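PDB 3HX1: Slr1951 protein from Synechocystis sp., which is of unknown function but carries an FHA domain, a fold that in relatives binds phosphothreonine peptides. Local coordinates for residues A[53-58]-A[69-74]. Sequence-based numbering, arbitrary orientation.
Sequences HAVLVR and RIIDGD
Val55 and Ile71 form a hydrogen-bonded antiparallel pair, with Val55 N to Ile71 O at 3.0 Å and Ile71 N to Val55 O at 2.9 Å. The next hydrogen-bonded pair, Val57 and Arg69, lies two residues along each strand. At the other end, Gly73 N reaches His53 O at 2.9 Å, from above the carbonyl plane. Ala54–Asp72 and Leu56–Ile70 are the non-hydrogen-bonded pairs.

Apolar contacts line both faces. On one, Val55 CG2 meets Ile71 CB at 3.7 Å. Ile71 CG1 lies anti to its carbonyl carbon (chi1 -61°), and CD1 beyond it touches Val57 CG1 at 4.1 Å. On the opposite face, Leu56 CD2 packs on Ile70 CB at 3.6 Å, and Ala54 CB adjoins Ile70 CG1.

His53 and Arg69 find polar partners outside the two segments. The His53 ring and the Asp72 carboxylate are turned 67° apart without bonding; His53 ND1 and NE2 bond Ser50 N and Gly83 O. Arg69 bends at chi3 and forms a salt bridge with Glu93.

The two strands make a hairpin inside the mixed sheet of the FHA beta sandwich. Strand 31-35 flanks 54-58, with a classic beta bulge where His53 and Ala54 face Ile34. Strand 93-95 flanks 68-72, and Leu84 of strand 84-86 packs against Ile70.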
ATOM      1  N   HIS A  53      -7.353  -3.151   3.556  1.00 31.94           N
ATOM      2  CA  HIS A  53      -6.175  -3.439   4.371  1.00 30.73           C
ATOM      3  C   HIS A  53      -5.454  -2.238   4.979  1.00 36.37           C
ATOM      4  O   HIS A  53      -4.871  -2.339   6.058  1.00 32.12           O
ATOM      5  CB  HIS A  53      -5.183  -4.240   3.527  1.00 31.12           C
ATOM      6  CG  HIS A  53      -4.257  -5.089   4.335  1.00 29.41           C
ATOM      7  ND1 HIS A  53      -4.471  -6.437   4.539  1.00 36.87           N
ATOM      8  CD2 HIS A  53      -3.103  -4.784   4.983  1.00 30.18           C
ATOM      9  CE1 HIS A  53      -3.487  -6.930   5.275  1.00 34.81           C
ATOM     10  NE2 HIS A  53      -2.645  -5.947   5.556  1.00 35.75           N
ATOM     11  N   ALA A  54      -5.470  -1.105   4.291  1.00 32.45           N
ATOM     12  CA  ALA A  54      -4.788   0.059   4.814  1.00 35.72           C
ATOM     13  C   ALA A  54      -5.216   1.334   4.108  1.00 39.44           C
ATOM     14  O   ALA A  54      -6.121   1.315   3.273  1.00 41.06           O
ATOM     15  CB  ALA A  54      -3.293  -0.137   4.670  1.00 28.30           C
ATOM     16  N   VAL A  55      -4.566   2.441   4.465  1.00 38.87           N
ATOM     17  CA  VAL A  55      -4.842   3.728   3.844  1.00 42.51           C
ATOM     18  C   VAL A  55      -3.555   4.523   3.635  1.00 36.67           C
ATOM     19  O   VAL A  55      -2.582   4.367   4.370  1.00 45.69           O
ATOM     20  CB  VAL A  55      -5.811   4.581   4.686  1.00 41.86           C
ATOM     21  CG1 VAL A  55      -7.129   3.860   4.845  1.00 34.68           C
ATOM     22  CG2 VAL A  55      -5.187   4.886   6.039  1.00 38.04           C
ATOM     23  N   LEU A  56      -3.571   5.372   2.615  1.00 36.28           N
ATOM     24  CA  LEU A  56      -2.440   6.217   2.263  1.00 39.28           C
ATOM     25  C   LEU A  56      -2.907   7.654   2.327  1.00 41.57           C
ATOM     26  O   LEU A  56      -3.868   8.030   1.650  1.00 36.32           O
ATOM     27  CB  LEU A  56      -1.971   5.922   0.838  1.00 45.30           C
ATOM     28  CG  LEU A  56      -1.296   4.580   0.577  1.00 43.08           C
ATOM     29  CD1 LEU A  56      -1.089   4.413  -0.912  1.00 46.07           C
ATOM     30  CD2 LEU A  56       0.031   4.522   1.320  1.00 52.93           C
ATOM     31  N   VAL A  57      -2.241   8.460   3.146  1.00 45.47           N
ATOM     32  CA  VAL A  57      -2.608   9.859   3.259  1.00 45.69           C
ATOM     33  C   VAL A  57      -1.374  10.688   2.932  1.00 52.88           C
ATOM     34  O   VAL A  57      -0.301  10.470   3.500  1.00 42.25           O
ATOM     35  CB  VAL A  57      -3.102  10.209   4.692  1.00 42.12           C
ATOM     36  CG1 VAL A  57      -4.073   9.148   5.185  1.00 38.76           C
ATOM     37  CG2 VAL A  57      -1.930  10.319   5.643  1.00 48.81           C
ATOM     38  N   ARG A  58      -1.515  11.623   1.999  1.00 54.60           N
ATOM     39  CA  ARG A  58      -0.387  12.465   1.637  1.00 45.79           C
ATOM     40  C   ARG A  58      -0.313  13.548   2.695  1.00 54.90           C
ATOM     41  O   ARG A  58      -1.353  14.050   3.130  1.00 48.05           O
ATOM     42  CB  ARG A  58      -0.613  13.079   0.263  1.00 40.24           C
ATOM     43  CG  ARG A  58       0.634  13.696  -0.365  1.00 48.97           C
ATOM     44  CD  ARG A  58       0.384  13.970  -1.838  1.00 47.69           C
ATOM     45  NE  ARG A  58      -0.846  14.737  -2.016  1.00 67.16           N
ATOM     46  CZ  ARG A  58      -1.501  14.843  -3.167  1.00 81.43           C
ATOM     47  NH1 ARG A  58      -1.040  14.225  -4.248  1.00 85.73           N
ATOM     48  NH2 ARG A  58      -2.621  15.559  -3.234  1.00 81.94           N
ATOM     49  N   ARG A  69       1.899   8.632   3.807  1.00 48.42           N
ATOM     50  CA  ARG A  69       2.055   7.874   5.033  1.00 38.98           C
ATOM     51  C   ARG A  69       1.045   6.747   4.902  1.00 41.53           C
ATOM     52  O   ARG A  69      -0.065   6.966   4.406  1.00 44.04           O
ATOM     53  CB  ARG A  69       1.715   8.744   6.240  1.00 48.04           C
ATOM     54  CG  ARG A  69       1.445   7.962   7.511  1.00 60.64           C
ATOM     55  CD  ARG A  69       1.330   8.873   8.730  1.00 72.52           C
ATOM     56  NE  ARG A  69       2.627   9.428   9.105  1.00 86.96           N
ATOM     57  CZ  ARG A  69       2.928   9.885  10.317  1.00 99.00           C
ATOM     58  NH1 ARG A  69       2.023   9.858  11.287  1.00 99.00           N
ATOM     59  NH2 ARG A  69       4.144  10.359  10.563  1.00 99.00           N
ATOM     60  N   ILE A  70       1.423   5.542   5.319  1.00 31.64           N
ATOM     61  CA  ILE A  70       0.517   4.400   5.231  1.00 31.96           C
ATOM     62  C   ILE A  70       0.137   3.932   6.634  1.00 34.90           C
ATOM     63  O   ILE A  70       0.997   3.712   7.479  1.00 36.28           O
ATOM     64  CB  ILE A  70       1.152   3.214   4.445  1.00 47.82           C
ATOM     65  CG1 ILE A  70       0.209   2.006   4.500  1.00 45.56           C
ATOM     66  CG2 ILE A  70       2.527   2.860   5.026  1.00 41.15           C
ATOM     67  CD1 ILE A  70       0.641   0.816   3.676  1.00 32.21           C
ATOM     68  N   ILE A  71      -1.158   3.792   6.879  1.00 35.24           N
ATOM     69  CA  ILE A  71      -1.646   3.366   8.173  1.00 36.88           C
ATOM     70  C   ILE A  71      -2.334   2.023   7.991  1.00 36.81           C
ATOM     71  O   ILE A  71      -3.019   1.811   7.000  1.00 34.56           O
ATOM     72  CB  ILE A  71      -2.652   4.397   8.739  1.00 42.76           C
ATOM     73  CG1 ILE A  71      -1.964   5.752   8.929  1.00 44.71           C
ATOM     74  CG2 ILE A  71      -3.210   3.927  10.065  1.00 45.87           C
ATOM     75  CD1 ILE A  71      -2.133   6.705   7.783  1.00 38.92           C
ATOM     76  N   ASP A  72      -2.143   1.111   8.940  1.00 34.54           N
ATOM     77  CA  ASP A  72      -2.763  -0.201   8.856  1.00 37.31           C
ATOM     78  C   ASP A  72      -4.220  -0.116   9.275  1.00 35.99           C
ATOM     79  O   ASP A  72      -4.576   0.688  10.138  1.00 50.38           O
ATOM     80  CB  ASP A  72      -2.022  -1.203   9.753  1.00 32.29           C
ATOM     81  CG  ASP A  72      -2.647  -2.594   9.724  1.00 40.72           C
ATOM     82  OD1 ASP A  72      -2.710  -3.221   8.641  1.00 40.28           O
ATOM     83  OD2 ASP A  72      -3.079  -3.064  10.797  1.00 52.69           O
ATOM     84  N   GLY A  73      -5.053  -0.943   8.643  1.00 36.89           N
ATOM     85  CA  GLY A  73      -6.480  -0.983   8.948  1.00 37.84           C
ATOM     86  C   GLY A  73      -7.357  -0.182   8.004  1.00 33.27           C
ATOM     87  O   GLY A  73      -6.856   0.656   7.249  1.00 36.29           O
ATOM     88  N   ASP A  74      -8.663  -0.436   8.033  1.00 32.59           N
ATOM     89  CA  ASP A  74      -9.587   0.299   7.155  1.00 39.18           C
ATOM     90  C   ASP A  74      -9.891   1.694   7.689  1.00 35.88           C
ATOM     91  O   ASP A  74      -9.299   2.129   8.682  1.00 36.93           O
ATOM     92  CB  ASP A  74     -10.902  -0.471   6.926  1.00 40.98           C
ATOM     93  CG  ASP A  74     -11.554  -0.936   8.214  1.00 60.04           C
ATOM     94  OD1 ASP A  74     -11.506  -0.195   9.221  1.00 59.08           O
ATOM     95  OD2 ASP A  74     -12.134  -2.046   8.209  1.00 66.40           O
TER